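Local coordinates for transcription regulator (Lactobacillus plantarum WCFS1, PDB 3CLK), which probably regulates transcription as a DNA-binding dimer whose ligand-sensing part resembles the periplasmic binding proteins, at residues I121-I130 and Y147-I156; T139-K148 and Q160-Y168. All coordinates share one frame; numbering follows the deposited sequence.

Both contacts belong to one beta-alpha-beta unit, strand 128-131, helix 138-153 and strand 163-164, and they meet on that helix, sharing Tyr147 and Lys148. Interaction 1 sets the C-terminal half of the helix and its end against strand 128-131 and the end of helix 109-121; it is mostly buried, and side-chain donors on backbone carbonyls fix it at both ends. Interaction 2 takes the preceding turns of the helix to the edge strand 163-164 and the loop after it, is only partly buried, and relies on apolar packing plus one water bridge. The two strands are sheet neighbours: Ile130 N lies 2.9 Å from Trp162 O, a probable hydrogen bond.

Interaction 1 (I121-I130 and Y147-I156); sequences INEGHRQIGI and YKKALKEANI
The hydroxyl of Tyr147 donates to the carbonyl oxygen of Ile128, OH to O 2.7 Å, with the acceptor in the plane of the ring at its edge. At the other end of the contact the guanidinium of Arg126 reaches the chain just past the helix: NH1 gives Ala154 O a fairly straight bond of 3.0 Å (N-H...O 163°), while NH2 adds weak ones to Ala154 O and Asn155 O. Both carbonyls lie at the guanidinium edge, and CG1 of Ile156 sits over one face, 3.4 Å from Arg126 NH2. A bend at chi3 (64°) turns the arginine toward these carbonyls, where the Schellman motif at Asn155 ends the helix. Between these polar ends the packing is apolar. The Tyr147 ring carries Ile130 CG2 over its centre, a CH-pi contact of 3.8 Å to the centroid, and Leu151, one helical turn on, lies over the opposite face toward its rim. A phenylalanine in place of Tyr147 would probably keep this CH-pi contact but leave the Ile128 carbonyl without its side-chain donor. Farther along, Ile121 CD1 meets Ala154 CB, 3.8 Å away, just past the end of the helix, and Ala150 CB in its last turn. Strand 128-130 and helix 147-153 run almost antiparallel, 169° between their directions, as expected where the returning helix of a beta-alpha-beta crossover packs on its first strand in this periplasmic-binding-protein-like fold.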
# COMPACT_ATOMS: atom_id res chain seq x y z
N ILE B 121 -1.82 7.41 -28.45
CA ILE B 121 -1.89 8.01 -29.78
C ILE B 121 -0.87 7.35 -30.71
O ILE B 121 -1.18 7.04 -31.86
CB ILE B 121 -1.63 9.53 -29.74
CG1 ILE B 121 -2.80 10.25 -29.06
CG2 ILE B 121 -1.45 10.06 -31.16
CD1 ILE B 121 -2.51 11.72 -28.72
N ASN B 122 0.34 7.13 -30.21
CA ASN B 122 1.38 6.51 -31.03
C ASN B 122 1.08 5.03 -31.31
O ASN B 122 1.68 4.43 -32.21
CB ASN B 122 2.74 6.67 -30.36
CG ASN B 122 3.20 8.12 -30.33
OD1 ASN B 122 2.79 8.91 -31.18
ND2 ASN B 122 4.06 8.46 -29.38
N GLU B 123 0.15 4.46 -30.55
CA GLU B 123 -0.25 3.07 -30.76
C GLU B 123 -1.47 3.03 -31.67
O GLU B 123 -2.07 1.98 -31.88
CB GLU B 123 -0.57 2.38 -29.42
CG GLU B 123 0.67 2.14 -28.55
CD GLU B 123 1.14 0.69 -28.57
OE1 GLU B 123 0.51 -0.15 -27.88
OE2 GLU B 123 2.13 0.40 -29.27
N GLY B 124 -1.85 4.19 -32.21
CA GLY B 124 -2.97 4.25 -33.13
C GLY B 124 -4.32 4.70 -32.61
O GLY B 124 -5.25 4.86 -33.40
N HIS B 125 -4.45 4.90 -31.30
CA HIS B 125 -5.72 5.32 -30.69
C HIS B 125 -6.02 6.80 -30.90
O HIS B 125 -5.11 7.63 -30.89
CB HIS B 125 -5.69 5.02 -29.18
CG HIS B 125 -5.54 3.57 -28.86
ND1 HIS B 125 -6.61 2.70 -28.83
CD2 HIS B 125 -4.44 2.82 -28.61
CE1 HIS B 125 -6.18 1.48 -28.58
NE2 HIS B 125 -4.86 1.52 -28.45
N ARG B 126 -7.29 7.13 -31.05
CA ARG B 126 -7.72 8.52 -31.21
C ARG B 126 -8.91 8.84 -30.31
O ARG B 126 -9.16 9.99 -29.98
CB ARG B 126 -8.06 8.82 -32.68
CG ARG B 126 -6.84 8.90 -33.59
CD ARG B 126 -7.23 9.32 -35.00
NE ARG B 126 -7.79 10.67 -35.06
CZ ARG B 126 -7.09 11.79 -34.92
NH1 ARG B 126 -5.78 11.75 -34.71
NH2 ARG B 126 -7.71 12.97 -34.98
N GLN B 127 -9.66 7.80 -29.93
CA GLN B 127 -10.80 7.96 -29.04
C GLN B 127 -10.27 7.54 -27.67
O GLN B 127 -10.46 6.41 -27.21
CB GLN B 127 -11.95 7.06 -29.51
CG GLN B 127 -12.40 7.41 -30.93
CD GLN B 127 -13.74 6.82 -31.29
OE1 GLN B 127 -13.86 5.62 -31.54
NE2 GLN B 127 -14.77 7.66 -31.30
N ILE B 128 -9.60 8.49 -27.04
CA ILE B 128 -8.93 8.29 -25.76
C ILE B 128 -9.60 9.02 -24.60
O ILE B 128 -9.78 10.24 -24.65
CB ILE B 128 -7.48 8.80 -25.88
CG1 ILE B 128 -6.81 8.14 -27.09
CG2 ILE B 128 -6.71 8.53 -24.59
CD1 ILE B 128 -5.38 8.60 -27.34
N GLY B 129 -9.96 8.28 -23.56
CA GLY B 129 -10.59 8.88 -22.40
C GLY B 129 -9.61 8.96 -21.24
O GLY B 129 -8.54 8.36 -21.28
N ILE B 130 -9.98 9.72 -20.21
CA ILE B 130 -9.14 9.88 -19.02
C ILE B 130 -10.07 9.87 -17.81
O ILE B 130 -11.08 10.60 -17.78
CB ILE B 130 -8.31 11.19 -19.08
CG1 ILE B 130 -7.36 11.24 -17.88
CG2 ILE B 130 -9.23 12.41 -19.13
CD1 ILE B 130 -6.19 12.18 -18.09
N TYR B 147 -3.11 16.12 -21.14
CA TYR B 147 -3.97 15.22 -21.91
C TYR B 147 -4.60 15.97 -23.08
O TYR B 147 -4.61 15.48 -24.22
CB TYR B 147 -5.07 14.66 -21.00
CG TYR B 147 -6.32 14.12 -21.69
CD1 TYR B 147 -6.34 12.84 -22.26
CD2 TYR B 147 -7.49 14.88 -21.73
CE1 TYR B 147 -7.52 12.34 -22.85
CE2 TYR B 147 -8.65 14.39 -22.30
CZ TYR B 147 -8.67 13.12 -22.86
OH TYR B 147 -9.85 12.66 -23.39
N LYS B 148 -5.12 17.17 -22.80
CA LYS B 148 -5.76 17.99 -23.83
C LYS B 148 -4.77 18.51 -24.86
O LYS B 148 -5.12 18.72 -26.01
CB LYS B 148 -6.51 19.17 -23.19
CG LYS B 148 -7.77 18.77 -22.44
CD LYS B 148 -8.50 19.98 -21.87
CE LYS B 148 -9.70 19.53 -21.04
NZ LYS B 148 -10.49 20.66 -20.49
N LYS B 149 -3.53 18.73 -24.44
CA LYS B 149 -2.49 19.19 -25.34
C LYS B 149 -2.15 18.07 -26.32
O LYS B 149 -2.07 18.29 -27.53
CB LYS B 149 -1.23 19.59 -24.56
CG LYS B 149 -0.07 20.05 -25.45
CD LYS B 149 1.05 20.70 -24.65
CE LYS B 149 1.72 19.74 -23.68
NZ LYS B 149 2.87 20.38 -22.95
N ALA B 150 -1.97 16.86 -25.79
CA ALA B 150 -1.65 15.70 -26.61
C ALA B 150 -2.73 15.50 -27.66
O ALA B 150 -2.43 15.22 -28.83
CB ALA B 150 -1.54 14.45 -25.74
N LEU B 151 -3.98 15.66 -27.26
CA LEU B 151 -5.10 15.51 -28.18
C LEU B 151 -5.09 16.58 -29.27
O LEU B 151 -5.30 16.28 -30.45
CB LEU B 151 -6.43 15.57 -27.42
CG LEU B 151 -6.72 14.42 -26.44
CD1 LEU B 151 -8.18 14.48 -26.01
CD2 LEU B 151 -6.43 13.09 -27.11
N LYS B 152 -4.84 17.82 -28.87
CA LYS B 152 -4.81 18.92 -29.82
C LYS B 152 -3.67 18.77 -30.83
O LYS B 152 -3.85 19.04 -32.01
CB LYS B 152 -4.69 20.26 -29.09
CG LYS B 152 -5.98 20.68 -28.41
CD LYS B 152 -7.07 20.98 -29.44
CE LYS B 152 -8.42 21.26 -28.78
NZ LYS B 152 -8.34 22.36 -27.77
N GLU B 153 -2.51 18.35 -30.36
CA GLU B 153 -1.36 18.16 -31.24
C GLU B 153 -1.61 17.01 -32.22
O GLU B 153 -0.96 16.91 -33.27
CB GLU B 153 -0.10 17.92 -30.42
CG GLU B 153 0.40 19.17 -29.69
CD GLU B 153 1.71 18.95 -28.97
OE1 GLU B 153 2.42 17.99 -29.32
OE2 GLU B 153 2.04 19.74 -28.06
N ALA B 154 -2.55 16.14 -31.87
CA ALA B 154 -2.91 15.00 -32.72
C ALA B 154 -4.18 15.36 -33.48
O ALA B 154 -4.74 14.54 -34.20
CB ALA B 154 -3.15 13.76 -31.86
N ASN B 155 -4.62 16.60 -33.30
CA ASN B 155 -5.83 17.10 -33.95
C ASN B 155 -7.07 16.30 -33.56
O ASN B 155 -7.96 16.05 -34.38
CB ASN B 155 -5.62 17.10 -35.47
CG ASN B 155 -4.73 18.24 -35.93
OD1 ASN B 155 -5.10 19.40 -35.84
ND2 ASN B 155 -3.52 17.91 -36.39
N ILE B 156 -7.13 15.91 -32.29
CA ILE B 156 -8.27 15.18 -31.77
C ILE B 156 -9.08 16.18 -30.96
O ILE B 156 -8.56 16.79 -30.03
CB ILE B 156 -7.83 14.03 -30.83
CG1 ILE B 156 -7.13 12.93 -31.64
CG2 ILE B 156 -9.03 13.45 -30.09
CD1 ILE B 156 -6.53 11.83 -30.78

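Interaction 2 (T139-K148 and Q160-Y168); sequences TGRKRLAGYK and QEWIKPGDY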
# COMPACT_ATOMS: atom_id res chain seq x y z
N THR B 139 -2.39 19.49 -9.19
CA THR B 139 -2.01 18.19 -9.74
C THR B 139 -2.92 17.76 -10.89
O THR B 139 -2.47 17.57 -12.02
CB THR B 139 -2.07 17.10 -8.66
OG1 THR B 139 -1.17 17.43 -7.59
CG2 THR B 139 -1.67 15.75 -9.24
N GLY B 140 -4.20 17.61 -10.58
CA GLY B 140 -5.17 17.20 -11.58
C GLY B 140 -5.30 18.15 -12.75
O GLY B 140 -5.41 17.72 -13.89
N ARG B 141 -5.29 19.45 -12.46
CA ARG B 141 -5.40 20.45 -13.51
C ARG B 141 -4.29 20.28 -14.55
O ARG B 141 -4.55 20.31 -15.75
CB ARG B 141 -5.30 21.86 -12.91
CG ARG B 141 -5.24 23.00 -13.92
CD ARG B 141 -6.52 23.12 -14.73
NE ARG B 141 -6.48 22.33 -15.97
CZ ARG B 141 -7.53 21.72 -16.49
NH1 ARG B 141 -8.72 21.78 -15.88
NH2 ARG B 141 -7.41 21.05 -17.63
N LYS B 142 -3.06 20.11 -14.07
CA LYS B 142 -1.92 19.96 -14.96
C LYS B 142 -1.95 18.68 -15.79
O LYS B 142 -1.72 18.71 -16.99
CB LYS B 142 -0.62 20.02 -14.15
CG LYS B 142 -0.50 21.29 -13.31
CD LYS B 142 -0.66 22.54 -14.16
CE LYS B 142 0.64 22.96 -14.83
NZ LYS B 142 1.62 23.49 -13.83
N ARG B 143 -2.25 17.56 -15.14
CA ARG B 143 -2.31 16.29 -15.86
C ARG B 143 -3.36 16.35 -16.96
O ARG B 143 -3.12 15.90 -18.07
CB ARG B 143 -2.62 15.14 -14.89
CG ARG B 143 -1.51 14.91 -13.88
CD ARG B 143 -1.77 13.70 -12.98
NE ARG B 143 -0.68 13.56 -12.02
CZ ARG B 143 -0.56 12.56 -11.15
NH1 ARG B 143 -1.47 11.59 -11.12
NH2 ARG B 143 0.46 12.54 -10.31
N LEU B 144 -4.51 16.95 -16.66
CA LEU B 144 -5.57 17.06 -17.65
C LEU B 144 -5.14 17.99 -18.78
O LEU B 144 -5.46 17.73 -19.94
CB LEU B 144 -6.86 17.57 -17.01
CG LEU B 144 -8.10 17.48 -17.91
CD1 LEU B 144 -8.49 16.01 -18.08
CD2 LEU B 144 -9.26 18.26 -17.30
N ALA B 145 -4.43 19.06 -18.46
CA ALA B 145 -3.98 19.99 -19.49
C ALA B 145 -3.03 19.26 -20.44
O ALA B 145 -3.06 19.49 -21.65
CB ALA B 145 -3.26 21.20 -18.86
N GLY B 146 -2.20 18.38 -19.89
CA GLY B 146 -1.27 17.61 -20.69
C GLY B 146 -2.01 16.68 -21.63
O GLY B 146 -1.61 16.49 -22.78
N TYR B 147 -3.11 16.12 -21.14
CA TYR B 147 -3.97 15.22 -21.91
C TYR B 147 -4.60 15.97 -23.08
O TYR B 147 -4.61 15.48 -24.22
CB TYR B 147 -5.07 14.66 -21.00
CG TYR B 147 -6.32 14.12 -21.69
CD1 TYR B 147 -6.34 12.84 -22.26
CD2 TYR B 147 -7.49 14.88 -21.73
CE1 TYR B 147 -7.52 12.34 -22.85
CE2 TYR B 147 -8.65 14.39 -22.30
CZ TYR B 147 -8.67 13.12 -22.86
OH TYR B 147 -9.85 12.66 -23.39
N LYS B 148 -5.12 17.17 -22.80
CA LYS B 148 -5.76 17.99 -23.83
C LYS B 148 -4.77 18.51 -24.86
O LYS B 148 -5.12 18.72 -26.01
CB LYS B 148 -6.51 19.17 -23.19
CG LYS B 148 -7.77 18.77 -22.44
CD LYS B 148 -8.50 19.98 -21.87
CE LYS B 148 -9.70 19.53 -21.04
NZ LYS B 148 -10.49 20.66 -20.49
N GLN B 160 -15.62 16.45 -23.74
CA GLN B 160 -15.85 16.43 -22.30
C GLN B 160 -16.43 15.11 -21.82
O GLN B 160 -16.26 14.75 -20.67
CB GLN B 160 -16.77 17.58 -21.88
CG GLN B 160 -16.13 18.96 -21.92
CD GLN B 160 -14.90 19.05 -21.04
OE1 GLN B 160 -14.91 18.61 -19.89
NE2 GLN B 160 -13.83 19.63 -21.57
N GLU B 161 -17.13 14.39 -22.69
CA GLU B 161 -17.71 13.11 -22.32
C GLU B 161 -16.65 12.04 -22.10
O GLU B 161 -16.93 11.00 -21.50
CB GLU B 161 -18.70 12.65 -23.39
CG GLU B 161 -19.82 13.64 -23.64
CD GLU B 161 -20.35 14.21 -22.34
OE1 GLU B 161 -20.92 13.44 -21.53
OE2 GLU B 161 -20.19 15.43 -22.12
N TRP B 162 -15.44 12.30 -22.58
CA TRP B 162 -14.32 11.37 -22.44
C TRP B 162 -13.55 11.62 -21.15
O TRP B 162 -12.58 10.92 -20.84
CB TRP B 162 -13.37 11.51 -23.63
CG TRP B 162 -13.94 11.08 -24.96
CD1 TRP B 162 -15.16 10.50 -25.19
CD2 TRP B 162 -13.29 11.15 -26.24
NE1 TRP B 162 -15.31 10.19 -26.52
CE2 TRP B 162 -14.17 10.58 -27.19
CE3 TRP B 162 -12.05 11.63 -26.67
CZ2 TRP B 162 -13.85 10.48 -28.55
CZ3 TRP B 162 -11.73 11.53 -28.02
CH2 TRP B 162 -12.63 10.96 -28.94
N ILE B 163 -14.00 12.62 -20.40
CA ILE B 163 -13.38 12.99 -19.15
C ILE B 163 -14.32 12.67 -18.00
O ILE B 163 -15.41 13.24 -17.89
CB ILE B 163 -13.05 14.51 -19.15
CG1 ILE B 163 -12.28 14.86 -20.43
CG2 ILE B 163 -12.21 14.87 -17.94
CD1 ILE B 163 -12.07 16.37 -20.65
N LYS B 164 -13.90 11.72 -17.16
CA LYS B 164 -14.69 11.30 -16.01
C LYS B 164 -13.88 11.54 -14.75
O LYS B 164 -12.95 10.79 -14.44
CB LYS B 164 -15.06 9.82 -16.12
CG LYS B 164 -15.91 9.49 -17.33
CD LYS B 164 -17.25 10.23 -17.31
CE LYS B 164 -18.09 9.85 -18.52
NZ LYS B 164 -19.39 10.58 -18.54
N PRO B 165 -14.19 12.63 -14.03
CA PRO B 165 -13.49 12.99 -12.80
C PRO B 165 -13.67 11.95 -11.70
O PRO B 165 -14.60 11.14 -11.72
CB PRO B 165 -14.12 14.33 -12.42
CG PRO B 165 -14.46 14.92 -13.75
CD PRO B 165 -15.06 13.73 -14.47
N GLY B 166 -12.77 11.99 -10.73
CA GLY B 166 -12.82 11.06 -9.63
C GLY B 166 -11.85 11.55 -8.58
O GLY B 166 -11.45 12.72 -8.58
N ASP B 167 -11.45 10.65 -7.70
CA ASP B 167 -10.55 11.00 -6.62
C ASP B 167 -9.35 10.08 -6.54
O ASP B 167 -8.87 9.76 -5.45
CB ASP B 167 -11.31 10.96 -5.29
CG ASP B 167 -11.99 9.62 -5.06
OD1 ASP B 167 -11.60 8.64 -5.73
OD2 ASP B 167 -12.90 9.54 -4.21
N TYR B 168 -8.88 9.62 -7.70
CA TYR B 168 -7.72 8.74 -7.76
C TYR B 168 -7.89 7.39 -7.06
O TYR B 168 -6.92 6.65 -6.91
CB TYR B 168 -6.49 9.41 -7.15
CG TYR B 168 -6.11 10.72 -7.79
CD1 TYR B 168 -6.58 11.93 -7.28
CD2 TYR B 168 -5.27 10.75 -8.90
CE1 TYR B 168 -6.22 13.14 -7.88
CE2 TYR B 168 -4.91 11.95 -9.50
CZ TYR B 168 -5.39 13.14 -8.99
OH TYR B 168 -5.03 14.33 -9.59
O HOH W 1 -12.56 19.25 -18.99
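Ile163 and Leu144 meet in the tight part of this contact, the second half of a beta-alpha-beta crossover in which helix 138-153 lies against the edge strand 163-164. The branches of Ile163 divide the helix surface among them: CG2 packs on Leu144 CD1 at 3.9 Å, CG1 comes obliquely to the Tyr147 ring at CE2, and CD1 rests on the aliphatic CE of Lys148. With CG2 anti to the backbone N and CG1 beside it (chi1 -51°), the isoleucine spreads along the helix, while Ile130 of the adjoining strand adds to the same core. Trp162 brings its CB to within 3.7 Å of Tyr147 OH, whose hydrogen bond goes to Ile128 O of the first strand. Toward the start of the helix, Tyr168 reaches in from the loop and sets its hydroxyl against the backbone of Gly140, OH to CA 3.5 Å. Beside it, the Arg143 guanidinium stands at 90° to the tyrosine ring, and its NE forms a salt bridge with Asp109 of helix 109-121. The looser side is polar and nearer solvent. Here Lys148 stretches out fully beyond CG and crosses Gln160 at about a right angle, and a water joins the two, accepting from Lys148 NZ at 2.9 Å and donating to Gln160 OE1 at 2.6 Å.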